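Side-chain contacts in gdp-l-fucose synthetase (Naegleria fowleri, PDB 6AQZ), which probably makes GDP-L-fucose in an NADPH-dependent epimerase-reductase reaction and binds NADP in a Rossmann-type domain: residues Lys52-Gly57 against Glu74-Thr79; Gly210-Cys215 against Asp281-Thr286; Gly273-Thr278 against Thr319-Ala324. All coordinates share one frame; numbering follows the deposited sequence.

Contact 1 (Lys52-Gly57 against Glu74-Thr79); sequences KWVFLG and EKYRPT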
ATOM      1  N   LYS A  52      12.870 -30.932  -6.697  1.00 61.95           N
ATOM      2  CA  LYS A  52      14.074 -30.299  -6.193  1.00 62.75           C
ATOM      3  C   LYS A  52      13.642 -29.087  -5.378  1.00 63.02           C
ATOM      4  O   LYS A  52      13.058 -28.142  -5.920  1.00 65.99           O
ATOM      5  CB  LYS A  52      14.999 -29.893  -7.340  1.00 66.36           C
ATOM      6  CG  LYS A  52      16.275 -29.187  -6.899  1.00 67.85           C
ATOM      7  CD  LYS A  52      17.105 -28.756  -8.103  1.00 73.89           C
ATOM      8  CE  LYS A  52      18.425 -28.123  -7.675  1.00 80.91           C
ATOM      9  NZ  LYS A  52      19.124 -27.449  -8.811  1.00 84.29           N
ATOM     10  N   TRP A  53      13.923 -29.119  -4.084  1.00 60.28           N
ATOM     11  CA  TRP A  53      13.537 -28.068  -3.159  1.00 56.08           C
ATOM     12  C   TRP A  53      14.754 -27.220  -2.819  1.00 57.11           C
ATOM     13  O   TRP A  53      15.814 -27.767  -2.482  1.00 58.50           O
ATOM     14  CB  TRP A  53      12.925 -28.668  -1.896  1.00 55.52           C
ATOM     15  CG  TRP A  53      11.591 -29.239  -2.163  1.00 58.43           C
ATOM     16  CD1 TRP A  53      11.299 -30.411  -2.823  1.00 62.23           C
ATOM     17  CD2 TRP A  53      10.339 -28.631  -1.845  1.00 56.80           C
ATOM     18  NE1 TRP A  53       9.928 -30.579  -2.904  1.00 53.73           N
ATOM     19  CE2 TRP A  53       9.319 -29.501  -2.309  1.00 51.01           C
ATOM     20  CE3 TRP A  53       9.979 -27.441  -1.202  1.00 54.00           C
ATOM     21  CZ2 TRP A  53       7.968 -29.213  -2.153  1.00 49.88           C
ATOM     22  CZ3 TRP A  53       8.621 -27.153  -1.045  1.00 50.96           C
ATOM     23  CH2 TRP A  53       7.638 -28.031  -1.527  1.00 52.28           C
ATOM     24  N   VAL A  54      14.616 -25.896  -2.967  1.00 54.49           N
ATOM     25  CA  VAL A  54      15.681 -24.927  -2.689  1.00 53.11           C
ATOM     26  C   VAL A  54      15.209 -23.979  -1.596  1.00 48.95           C
ATOM     27  O   VAL A  54      14.265 -23.211  -1.801  1.00 49.69           O
ATOM     28  CB  VAL A  54      16.077 -24.133  -3.940  1.00 55.23           C
ATOM     29  CG1 VAL A  54      17.219 -23.168  -3.610  1.00 46.93           C
ATOM     30  CG2 VAL A  54      16.432 -25.079  -5.081  1.00 55.14           C
ATOM     31  N   PHE A  55      15.881 -24.009  -0.455  1.00 57.64           N
ATOM     32  CA  PHE A  55      15.512 -23.191   0.702  1.00 53.52           C
ATOM     33  C   PHE A  55      16.485 -22.022   0.773  1.00 51.01           C
ATOM     34  O   PHE A  55      17.613 -22.170   1.238  1.00 55.25           O
ATOM     35  CB  PHE A  55      15.503 -24.053   1.964  1.00 47.19           C
ATOM     36  CG  PHE A  55      14.405 -25.098   1.933  1.00 49.88           C
ATOM     37  CD1 PHE A  55      14.627 -26.336   1.340  1.00 48.12           C
ATOM     38  CD2 PHE A  55      13.124 -24.804   2.404  1.00 46.08           C
ATOM     39  CE1 PHE A  55      13.604 -27.283   1.257  1.00 53.01           C
ATOM     40  CE2 PHE A  55      12.099 -25.743   2.323  1.00 44.35           C
ATOM     41  CZ  PHE A  55      12.342 -26.984   1.748  1.00 51.65           C
ATOM     42  N   LEU A  56      16.029 -20.855   0.329  1.00 44.01           N
ATOM     43  CA  LEU A  56      16.879 -19.681   0.237  1.00 50.46           C
ATOM     44  C   LEU A  56      16.985 -18.979   1.581  1.00 49.58           C
ATOM     45  O   LEU A  56      16.034 -18.929   2.360  1.00 50.04           O
ATOM     46  CB  LEU A  56      16.309 -18.680  -0.775  1.00 47.51           C
ATOM     47  CG  LEU A  56      16.114 -19.041  -2.248  1.00 48.90           C
ATOM     48  CD1 LEU A  56      15.438 -17.887  -2.908  1.00 50.72           C
ATOM     49  CD2 LEU A  56      17.433 -19.318  -2.931  1.00 51.96           C
ATOM     50  N   GLY A  57      18.141 -18.373   1.826  1.00 52.26           N
ATOM     51  CA  GLY A  57      18.279 -17.420   2.901  1.00 54.45           C
ATOM     52  C   GLY A  57      18.926 -16.153   2.378  1.00 56.28           C
ATOM     53  O   GLY A  57      19.356 -16.083   1.227  1.00 63.22           O
ATOM     54  N   GLU A  74      16.733 -17.229 -12.455  1.00 65.66           N
ATOM     55  CA  GLU A  74      17.474 -17.623 -13.647  1.00 67.35           C
ATOM     56  C   GLU A  74      18.201 -18.934 -13.403  1.00 72.51           C
ATOM     57  O   GLU A  74      18.276 -19.781 -14.299  1.00 73.92           O
ATOM     58  CB  GLU A  74      18.471 -16.534 -14.062  1.00 65.16           C
ATOM     59  CG  GLU A  74      17.836 -15.180 -14.361  1.00 73.81           C
ATOM     60  CD  GLU A  74      18.805 -14.151 -14.941  1.00 82.50           C
ATOM     61  OE1 GLU A  74      19.890 -14.547 -15.408  1.00 88.44           O
ATOM     62  OE2 GLU A  74      18.477 -12.941 -14.934  1.00 82.54           O
ATOM     63  N   LYS A  75      18.697 -19.143 -12.176  1.00 70.49           N
ATOM     64  CA  LYS A  75      19.512 -20.317 -11.880  1.00 67.85           C
ATOM     65  C   LYS A  75      18.678 -21.585 -11.752  1.00 62.19           C
ATOM     66  O   LYS A  75      19.027 -22.619 -12.329  1.00 63.63           O
ATOM     67  CB  LYS A  75      20.320 -20.085 -10.603  1.00 73.76           C
ATOM     68  CG  LYS A  75      21.129 -21.296 -10.138  1.00 77.86           C
ATOM     69  CD  LYS A  75      22.472 -20.858  -9.583  1.00 83.57           C
ATOM     70  CE  LYS A  75      23.283 -22.025  -9.030  1.00 91.21           C
ATOM     71  NZ  LYS A  75      22.943 -22.285  -7.603  1.00 91.81           N
ATOM     72  N   TYR A  76      17.588 -21.533 -10.987  1.00 60.51           N
ATOM     73  CA  TYR A  76      16.809 -22.724 -10.661  1.00 60.83           C
ATOM     74  C   TYR A  76      15.561 -22.906 -11.517  1.00 59.46           C
ATOM     75  O   TYR A  76      15.045 -24.028 -11.584  1.00 57.83           O
ATOM     76  CB  TYR A  76      16.397 -22.705  -9.176  1.00 61.69           C
ATOM     77  CG  TYR A  76      17.580 -22.696  -8.220  1.00 67.18           C
ATOM     78  CD1 TYR A  76      18.382 -23.822  -8.069  1.00 72.60           C
ATOM     79  CD2 TYR A  76      17.902 -21.562  -7.483  1.00 67.22           C
ATOM     80  CE1 TYR A  76      19.477 -23.825  -7.217  1.00 72.86           C
ATOM     81  CE2 TYR A  76      18.992 -21.555  -6.625  1.00 72.89           C
ATOM     82  CZ  TYR A  76      19.778 -22.695  -6.498  1.00 75.16           C
ATOM     83  OH  TYR A  76      20.860 -22.707  -5.649  1.00 75.26           O
ATOM     84  N   ARG A  77      15.069 -21.844 -12.177  1.00 56.32           N
ATOM     85  CA  ARG A  77      13.863 -21.875 -13.004  1.00 52.34           C
ATOM     86  C   ARG A  77      12.741 -22.647 -12.312  1.00 54.29           C
ATOM     87  O   ARG A  77      12.374 -23.731 -12.773  1.00 55.53           O
ATOM     88  CB  ARG A  77      14.148 -22.506 -14.372  1.00 52.88           C
ATOM     89  CG  ARG A  77      15.230 -21.834 -15.211  1.00 65.52           C
ATOM     90  CD  ARG A  77      14.842 -20.426 -15.676  1.00 77.76           C
ATOM     91  NE  ARG A  77      15.978 -19.753 -16.315  1.00 90.89           N
ATOM     92  CZ  ARG A  77      16.001 -19.309 -17.571  1.00 93.94           C
ATOM     93  NH1 ARG A  77      14.930 -19.433 -18.356  1.00 93.67           N
ATOM     94  NH2 ARG A  77      17.101 -18.716 -18.034  1.00 91.76           N
ATOM     95  N   PRO A  78      12.180 -22.146 -11.214  1.00 54.59           N
ATOM     96  CA  PRO A  78      11.203 -22.940 -10.463  1.00 52.46           C
ATOM     97  C   PRO A  78       9.868 -23.042 -11.190  1.00 58.37           C
ATOM     98  O   PRO A  78       9.490 -22.152 -11.960  1.00 56.54           O
ATOM     99  CB  PRO A  78      11.039 -22.147  -9.167  1.00 45.73           C
ATOM    100  CG  PRO A  78      11.251 -20.748  -9.610  1.00 40.37           C
ATOM    101  CD  PRO A  78      12.364 -20.812 -10.619  1.00 45.62           C
ATOM    102  N   THR A  79       9.137 -24.134 -10.899  1.00 56.40           N
ATOM    103  CA  THR A  79       7.731 -24.287 -11.277  1.00 55.90           C
ATOM    104  C   THR A  79       6.774 -23.887 -10.163  1.00 52.79           C
ATOM    105  O   THR A  79       5.591 -23.661 -10.435  1.00 46.48           O
ATOM    106  CB  THR A  79       7.408 -25.737 -11.703  1.00 63.19           C
ATOM    107  OG1 THR A  79       7.818 -26.667 -10.692  1.00 66.80           O
ATOM    108  CG2 THR A  79       8.083 -26.086 -13.021  1.00 60.98           C
TER
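With CG anti to the backbone N (chi1 179°) and every later torsion also extended, Lys52 sends its ammonium group to the Tyr76 ring, whose own chi1 of -61° sets CG anti to the carbonyl carbon and leans the ring against strand 52-55. NZ of Lys52 arrives near the ring plane, 3.8 Å from CD1 of Tyr76. It therefore meets the edge of the ring, and the lysine chain runs at about a right angle to the tyrosine.

Val54, two residues further along the strand and on the same side, lies over a face. Its CG2 is 4.0 Å from the centroid of the Tyr76 ring and 19° off the normal, a CH-pi contact displaced somewhat toward CD1 and CE1. The other methyl, CG1, covers the phenol end, 3.9 Å from CZ of Tyr76. On the opposite face CG of Lys75 stands over the ring centre, so the ring is sandwiched between aliphatic groups; NZ of Lys75 also makes a weak 2.9 Å hydrogen bond to OH of Tyr76.

Just past the helix, Arg77 takes positive phi, and its NE bonds back to O of Glu74 at 3.1 Å. The C-terminal end of helix 66-76 thus packs on strand 52-55, which pairs in parallel with strand 26-30, the beta-alpha packing of a Rossmann-type fold; the segment ends at Gly57, which touches NADP.

The contact is apolar at its middle and fringed by lysines. NZ of Lys52 and NZ of Lys75 lie 6.5 Å apart beside the partly exposed ring, and these like charges probably repel mildly, an effect that solvent should weaken.

Contact 2 (Gly210-Cys215 against Asp281-Thr286); sequences GLMHKC and DAFNFT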
ATOM      1  N   GLY A 210      10.216 -16.571  23.419  1.00 50.10           N
ATOM      2  CA  GLY A 210      10.844 -15.825  24.496  1.00 44.35           C
ATOM      3  C   GLY A 210      10.590 -16.457  25.848  1.00 51.15           C
ATOM      4  O   GLY A 210      11.494 -16.546  26.689  1.00 53.07           O
ATOM      5  N   LEU A 211       9.373 -16.960  26.062  1.00 48.78           N
ATOM      6  CA  LEU A 211       9.104 -17.638  27.321  1.00 48.86           C
ATOM      7  C   LEU A 211       9.976 -18.881  27.461  1.00 52.44           C
ATOM      8  O   LEU A 211      10.440 -19.197  28.561  1.00 52.18           O
ATOM      9  CB  LEU A 211       7.632 -18.003  27.415  1.00 47.89           C
ATOM     10  CG  LEU A 211       6.750 -16.797  27.731  1.00 54.95           C
ATOM     11  CD1 LEU A 211       5.299 -17.223  27.810  1.00 55.80           C
ATOM     12  CD2 LEU A 211       7.189 -16.094  29.001  1.00 57.40           C
ATOM     13  N   MET A 212      10.237 -19.581  26.350  1.00 54.43           N
ATOM     14  CA  MET A 212      11.111 -20.751  26.401  1.00 61.25           C
ATOM     15  C   MET A 212      12.527 -20.374  26.796  1.00 62.12           C
ATOM     16  O   MET A 212      13.135 -21.029  27.648  1.00 68.73           O
ATOM     17  CB  MET A 212      11.125 -21.482  25.062  1.00 62.92           C
ATOM     18  CG  MET A 212       9.901 -22.319  24.834  1.00 66.85           C
ATOM     19  SD  MET A 212       9.971 -23.228  23.289  1.00 66.79           S
ATOM     20  CE  MET A 212       8.356 -23.996  23.344  1.00 64.41           C
ATOM     21  N   HIS A 213      13.061 -19.308  26.203  1.00 59.76           N
ATOM     22  CA  HIS A 213      14.418 -18.892  26.533  1.00 59.44           C
ATOM     23  C   HIS A 213      14.482 -18.384  27.966  1.00 63.87           C
ATOM     24  O   HIS A 213      15.472 -18.621  28.673  1.00 63.77           O
ATOM     25  CB  HIS A 213      14.882 -17.807  25.562  1.00 55.59           C
ATOM     26  CG  HIS A 213      16.361 -17.583  25.570  1.00 60.24           C
ATOM     27  ND1 HIS A 213      16.964 -16.567  24.862  1.00 63.50           N
ATOM     28  CD2 HIS A 213      17.355 -18.236  26.212  1.00 61.07           C
ATOM     29  CE1 HIS A 213      18.270 -16.614  25.057  1.00 64.20           C
ATOM     30  NE2 HIS A 213      18.532 -17.617  25.873  1.00 62.72           N
ATOM     31  N   LYS A 214      13.429 -17.689  28.401  1.00 62.06           N
ATOM     32  CA  LYS A 214      13.347 -17.210  29.773  1.00 63.43           C
ATOM     33  C   LYS A 214      13.338 -18.368  30.761  1.00 65.22           C
ATOM     34  O   LYS A 214      14.038 -18.332  31.783  1.00 69.11           O
ATOM     35  CB  LYS A 214      12.084 -16.360  29.941  1.00 62.92           C
ATOM     36  CG  LYS A 214      12.333 -14.905  30.249  1.00 67.67           C
ATOM     37  CD  LYS A 214      11.528 -14.006  29.350  1.00 80.12           C
ATOM     38  CE  LYS A 214      10.515 -13.202  30.154  1.00 87.26           C
ATOM     39  NZ  LYS A 214      11.102 -12.820  31.475  1.00 89.60           N
ATOM     40  N   CYS A 215      12.568 -19.415  30.459  1.00 56.27           N
ATOM     41  CA  CYS A 215      12.503 -20.566  31.346  1.00 57.39           C
ATOM     42  C   CYS A 215      13.858 -21.267  31.396  1.00 62.86           C
ATOM     43  O   CYS A 215      14.290 -21.738  32.460  1.00 69.33           O
ATOM     44  CB  CYS A 215      11.390 -21.514  30.894  1.00 54.34           C
ATOM     45  SG  CYS A 215      11.002 -22.847  32.078  1.00 62.43           S
ATOM     46  N   ASP A 281       6.539 -27.175  32.559  1.00 70.56           N
ATOM     47  CA  ASP A 281       6.552 -28.619  32.754  1.00 71.78           C
ATOM     48  C   ASP A 281       7.274 -29.378  31.653  1.00 71.94           C
ATOM     49  O   ASP A 281       7.531 -30.575  31.831  1.00 79.14           O
ATOM     50  CB  ASP A 281       5.122 -29.156  32.839  1.00 74.56           C
ATOM     51  CG  ASP A 281       4.365 -28.620  34.021  1.00 84.83           C
ATOM     52  OD1 ASP A 281       4.996 -28.394  35.077  1.00 87.70           O
ATOM     53  OD2 ASP A 281       3.138 -28.429  33.890  1.00 90.14           O
ATOM     54  N   ALA A 282       7.727 -28.708  30.591  1.00 66.06           N
ATOM     55  CA  ALA A 282       8.450 -29.401  29.532  1.00 55.06           C
ATOM     56  C   ALA A 282       9.951 -29.278  29.722  1.00 66.80           C
ATOM     57  O   ALA A 282      10.699 -30.168  29.310  1.00 66.02           O
ATOM     58  CB  ALA A 282       8.074 -28.849  28.152  1.00 53.38           C
ATOM     59  N   PHE A 283      10.387 -28.213  30.384  1.00 62.35           N
ATOM     60  CA  PHE A 283      11.755 -28.094  30.842  1.00 62.11           C
ATOM     61  C   PHE A 283      11.991 -28.851  32.139  1.00 63.28           C
ATOM     62  O   PHE A 283      13.154 -29.042  32.512  1.00 58.98           O
ATOM     63  CB  PHE A 283      12.095 -26.621  31.055  1.00 59.65           C
ATOM     64  CG  PHE A 283      12.590 -25.925  29.829  1.00 61.00           C
ATOM     65  CD1 PHE A 283      13.884 -26.122  29.381  1.00 61.25           C
ATOM     66  CD2 PHE A 283      11.760 -25.057  29.124  1.00 56.39           C
ATOM     67  CE1 PHE A 283      14.346 -25.461  28.256  1.00 59.96           C
ATOM     68  CE2 PHE A 283      12.211 -24.404  27.999  1.00 52.77           C
ATOM     69  CZ  PHE A 283      13.505 -24.606  27.562  1.00 56.31           C
ATOM     70  N   ASN A 284      10.915 -29.333  32.777  1.00 63.74           N
ATOM     71  CA  ASN A 284      10.954 -29.870  34.137  1.00 73.27           C
ATOM     72  C   ASN A 284      11.495 -28.829  35.111  1.00 74.07           C
ATOM     73  O   ASN A 284      12.283 -29.136  36.010  1.00 77.39           O
ATOM     74  CB  ASN A 284      11.753 -31.172  34.210  1.00 81.08           C
ATOM     75  CG  ASN A 284      11.079 -32.303  33.465  1.00 83.67           C
ATOM     76  OD1 ASN A 284       9.863 -32.498  33.570  1.00 91.53           O
ATOM     77  ND2 ASN A 284      11.858 -33.048  32.699  1.00 79.70           N
ATOM     78  N   PHE A 285      11.085 -27.579  34.909  1.00 69.49           N
ATOM     79  CA  PHE A 285      11.489 -26.505  35.803  1.00 72.16           C
ATOM     80  C   PHE A 285      10.725 -26.595  37.120  1.00 76.58           C
ATOM     81  O   PHE A 285       9.489 -26.584  37.130  1.00 78.06           O
ATOM     82  CB  PHE A 285      11.258 -25.159  35.128  1.00 71.17           C
ATOM     83  CG  PHE A 285      11.619 -23.982  35.976  1.00 78.49           C
ATOM     84  CD1 PHE A 285      12.949 -23.664  36.215  1.00 80.63           C
ATOM     85  CD2 PHE A 285      10.631 -23.161  36.498  1.00 79.97           C
ATOM     86  CE1 PHE A 285      13.284 -22.568  36.984  1.00 83.59           C
ATOM     87  CE2 PHE A 285      10.957 -22.062  37.268  1.00 81.52           C
ATOM     88  CZ  PHE A 285      12.284 -21.759  37.510  1.00 81.88           C
ATOM     89  N   THR A 286      11.473 -26.635  38.237  1.00 71.62           N
ATOM     90  CA  THR A 286      10.901 -26.842  39.563  1.00 65.40           C
ATOM     91  C   THR A 286      10.847 -25.574  40.409  1.00 65.59           C
ATOM     92  O   THR A 286      10.361 -25.621  41.543  1.00 67.65           O
ATOM     93  CB  THR A 286      11.684 -27.933  40.331  1.00 71.83           C
ATOM     94  OG1 THR A 286      12.954 -27.430  40.794  1.00 70.67           O
ATOM     95  CG2 THR A 286      11.917 -29.156  39.457  1.00 67.74           C
TER
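Cys215, on helix 207-221, faces the end of helix 272-283, where Asn284 takes positive phi and turns the chain so that Phe283 and Phe285 both point their CB atoms at the cysteine, the nearest CA atoms, those of Cys215 and Phe285, being 7.5 Å apart. The thiol carries most of the contact. With SG anti to the backbone N (chi1 -170°), it reaches between the two phenylalanines, lying 3.8 Å from CD2 of Phe283 and equally 3.8 Å from CB of Phe285. Both are sulfur-aromatic contacts approached obliquely: SG of Cys215 sits 4.6 Å from the Phe283 centroid, 48° off its normal, and 4.8 Å from the Phe285 centroid, 36° off.

One turn back, Met212 meets the far end of the Phe283 ring, its carbonyl O 3.5 Å from CE2 of Phe283. CB of Met212 adds a looser apolar touch to the same carbon. Val329 and Leu333 of helix 321-335 pack on Phe283 as well, while Phe225 of strand 225-228 touches both Cys215 and Phe285.

All four touching residues are buried, and what joins helix 207-221 to the end of helix 272-283 and the loop after it is mainly dispersion, with perhaps a modest electrostatic share from the polarisable sulfur.

Contact 3 (Gly273-Thr278 against Thr319-Ala324); sequences GQVAQT and TPFEQA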
ATOM      1  N   GLY A 273      -0.771 -17.853  30.598  1.00 57.52           N
ATOM      2  CA  GLY A 273      -0.308 -18.664  31.707  1.00 62.02           C
ATOM      3  C   GLY A 273      -0.290 -20.147  31.388  1.00 67.21           C
ATOM      4  O   GLY A 273       0.636 -20.860  31.780  1.00 72.52           O
ATOM      5  N   GLN A 274      -1.314 -20.631  30.672  1.00 66.58           N
ATOM      6  CA  GLN A 274      -1.342 -22.040  30.278  1.00 66.09           C
ATOM      7  C   GLN A 274      -0.131 -22.397  29.427  1.00 62.17           C
ATOM      8  O   GLN A 274       0.465 -23.469  29.594  1.00 60.91           O
ATOM      9  CB  GLN A 274      -2.614 -22.346  29.490  1.00 60.87           C
ATOM     10  CG  GLN A 274      -3.821 -22.736  30.292  1.00 69.73           C
ATOM     11  CD  GLN A 274      -5.027 -23.011  29.399  1.00 79.15           C
ATOM     12  OE1 GLN A 274      -5.480 -22.139  28.652  1.00 77.19           O
ATOM     13  NE2 GLN A 274      -5.539 -24.232  29.463  1.00 84.35           N
ATOM     14  N   VAL A 275       0.243 -21.506  28.509  1.00 57.39           N
ATOM     15  CA  VAL A 275       1.436 -21.711  27.701  1.00 57.20           C
ATOM     16  C   VAL A 275       2.668 -21.742  28.596  1.00 64.90           C
ATOM     17  O   VAL A 275       3.529 -22.621  28.481  1.00 69.93           O
ATOM     18  CB  VAL A 275       1.529 -20.603  26.630  1.00 60.25           C
ATOM     19  CG1 VAL A 275       2.851 -20.655  25.891  1.00 63.54           C
ATOM     20  CG2 VAL A 275       0.349 -20.702  25.655  1.00 53.44           C
ATOM     21  N   ALA A 276       2.741 -20.797  29.535  1.00 63.77           N
ATOM     22  CA  ALA A 276       3.873 -20.720  30.446  1.00 61.19           C
ATOM     23  C   ALA A 276       3.999 -21.988  31.293  1.00 59.71           C
ATOM     24  O   ALA A 276       5.113 -22.462  31.543  1.00 55.59           O
ATOM     25  CB  ALA A 276       3.729 -19.473  31.320  1.00 63.63           C
ATOM     26  N   GLN A 277       2.867 -22.524  31.774  1.00 56.90           N
ATOM     27  CA  GLN A 277       2.888 -23.757  32.562  1.00 65.72           C
ATOM     28  C   GLN A 277       3.352 -24.946  31.725  1.00 66.88           C
ATOM     29  O   GLN A 277       4.149 -25.774  32.190  1.00 64.21           O
ATOM     30  CB  GLN A 277       1.507 -24.037  33.148  1.00 63.74           C
ATOM     31  CG  GLN A 277       1.461 -25.253  34.038  1.00 68.25           C
ATOM     32  CD  GLN A 277       2.318 -25.083  35.274  1.00 76.50           C
ATOM     33  OE1 GLN A 277       2.490 -23.973  35.767  1.00 86.92           O
ATOM     34  NE2 GLN A 277       2.862 -26.181  35.784  1.00 74.71           N
ATOM     35  N   THR A 278       2.865 -25.041  30.484  1.00 64.69           N
ATOM     36  CA  THR A 278       3.287 -26.124  29.605  1.00 61.79           C
ATOM     37  C   THR A 278       4.775 -26.045  29.338  1.00 58.57           C
ATOM     38  O   THR A 278       5.465 -27.070  29.291  1.00 60.67           O
ATOM     39  CB  THR A 278       2.524 -26.043  28.284  1.00 58.60           C
ATOM     40  OG1 THR A 278       1.141 -25.848  28.556  1.00 60.48           O
ATOM     41  CG2 THR A 278       2.714 -27.309  27.459  1.00 51.54           C
ATOM     42  N   THR A 319      -1.224 -31.401  15.727  1.00 58.67           N
ATOM     43  CA  THR A 319      -0.400 -31.900  16.831  1.00 60.99           C
ATOM     44  C   THR A 319      -0.932 -31.329  18.142  1.00 56.85           C
ATOM     45  O   THR A 319      -1.141 -30.117  18.235  1.00 59.50           O
ATOM     46  CB  THR A 319       1.070 -31.482  16.674  1.00 58.59           C
ATOM     47  OG1 THR A 319       1.598 -31.925  15.420  1.00 51.99           O
ATOM     48  CG2 THR A 319       1.920 -32.047  17.826  1.00 53.58           C
ATOM     49  N   PRO A 320      -1.192 -32.156  19.156  1.00 56.98           N
ATOM     50  CA  PRO A 320      -1.602 -31.613  20.459  1.00 52.36           C
ATOM     51  C   PRO A 320      -0.588 -30.598  20.976  1.00 57.56           C
ATOM     52  O   PRO A 320       0.622 -30.738  20.763  1.00 59.04           O
ATOM     53  CB  PRO A 320      -1.669 -32.854  21.355  1.00 55.49           C
ATOM     54  CG  PRO A 320      -1.932 -33.971  20.422  1.00 56.84           C
ATOM     55  CD  PRO A 320      -1.216 -33.627  19.136  1.00 54.47           C
ATOM     56  N   PHE A 321      -1.103 -29.554  21.638  1.00 56.74           N
ATOM     57  CA  PHE A 321      -0.267 -28.437  22.079  1.00 52.66           C
ATOM     58  C   PHE A 321       0.871 -28.923  22.987  1.00 59.56           C
ATOM     59  O   PHE A 321       2.041 -28.560  22.796  1.00 53.08           O
ATOM     60  CB  PHE A 321      -1.151 -27.386  22.777  1.00 50.97           C
ATOM     61  CG  PHE A 321      -0.404 -26.166  23.247  1.00 56.45           C
ATOM     62  CD1 PHE A 321       0.176 -25.295  22.341  1.00 58.07           C
ATOM     63  CD2 PHE A 321      -0.260 -25.902  24.598  1.00 63.15           C
ATOM     64  CE1 PHE A 321       0.899 -24.181  22.777  1.00 61.47           C
ATOM     65  CE2 PHE A 321       0.448 -24.793  25.040  1.00 61.35           C
ATOM     66  CZ  PHE A 321       1.027 -23.931  24.133  1.00 60.85           C
ATOM     67  N   GLU A 322       0.550 -29.774  23.959  1.00 58.91           N
ATOM     68  CA  GLU A 322       1.578 -30.263  24.879  1.00 66.18           C
ATOM     69  C   GLU A 322       2.694 -31.001  24.139  1.00 63.49           C
ATOM     70  O   GLU A 322       3.880 -30.734  24.370  1.00 58.24           O
ATOM     71  CB  GLU A 322       0.948 -31.170  25.943  1.00 77.03           C
ATOM     72  CG  GLU A 322      -0.100 -30.495  26.861  1.00 90.77           C
ATOM     73  CD  GLU A 322      -1.405 -30.105  26.149  1.00 96.84           C
ATOM     74  OE1 GLU A 322      -1.663 -30.603  25.032  1.00 96.95           O
ATOM     75  OE2 GLU A 322      -2.169 -29.288  26.711  1.00 97.63           O
ATOM     76  N   GLN A 323       2.343 -31.887  23.202  1.00 60.24           N
ATOM     77  CA  GLN A 323       3.374 -32.618  22.464  1.00 58.48           C
ATOM     78  C   GLN A 323       4.200 -31.677  21.587  1.00 59.70           C
ATOM     79  O   GLN A 323       5.420 -31.847  21.464  1.00 52.58           O
ATOM     80  CB  GLN A 323       2.739 -33.749  21.648  1.00 65.18           C
ATOM     81  CG  GLN A 323       3.692 -34.526  20.722  1.00 83.13           C
ATOM     82  CD  GLN A 323       2.956 -35.476  19.756  1.00103.37           C
ATOM     83  OE1 GLN A 323       1.842 -35.939  20.034  1.00110.28           O
ATOM     84  NE2 GLN A 323       3.580 -35.761  18.614  1.00108.90           N
ATOM     85  N   ALA A 324       3.561 -30.666  20.985  1.00 59.33           N
ATOM     86  CA  ALA A 324       4.316 -29.727  20.158  1.00 60.20           C
ATOM     87  C   ALA A 324       5.274 -28.896  21.008  1.00 56.82           C
ATOM     88  O   ALA A 324       6.412 -28.634  20.594  1.00 55.65           O
ATOM     89  CB  ALA A 324       3.370 -28.819  19.362  1.00 55.90           C
TER
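Val275, the first residue of helix 272-283 to meet Phe321, brings CG2 to within 3.6 Å of CZ of Phe321, the outer end of the ring. CG2 comes obliquely at CZ, with CG1 of Val275 a little farther from the same carbon, and the valine side chain runs at about a right angle to that of the phenylalanine. Phe321 reaches this far because its CG is anti to the backbone N (chi1 -179°), carrying the ring out from the first turn of helix 321-335.

One turn on, Thr278 uses both branches. Its OG1 lies near the ring plane, 3.7 Å from CE2 of Phe321, and donates a 2.7 Å hydrogen bond to O of Gln274. That carbonyl also accepts from N of Thr278 at 3.0 Å, the two donors coming from opposite faces of its plane. CG2 of Thr278 turns instead to the helix backbone, 4.1 Å from CA of Glu322, whose CG is also near. Lys270, on short strand 270-271, packs against both Val275 and Phe321.

This is helix-helix packing away from the cofactor, the start of helix 321-335 set against helix 272-283. The threonine hydroxyl spends its proton inside its own helix, which fixes its rotation and lets OG1 present its oxygen to the ring edge; the contacts between the helices are essentially van der Waals.

Overall arrangement
From the N terminus, contact 1 closes first, completing the loop from strand 52-55 to the end of helix 66-76, one beta-alpha step of the Rossmann-type part. Contact 2 then opens on helix 207-221, and contact 3 opens on helix 272-283 before contact 2 closes at 281-286; contact 3 closes only at 319-324, so these two cross. Both use helix 272-283, at successive segments, with centres about 11 Å apart, setting helix 321-335 against its first half and helix 207-221 against its C-terminal end. Contact 1 lies across the chain's centre from contact 3, their centres about 35 Å apart, leaving the Rossmann edge and the cluster of helices 207-221, 272-283 and 321-335 as separate packing regions.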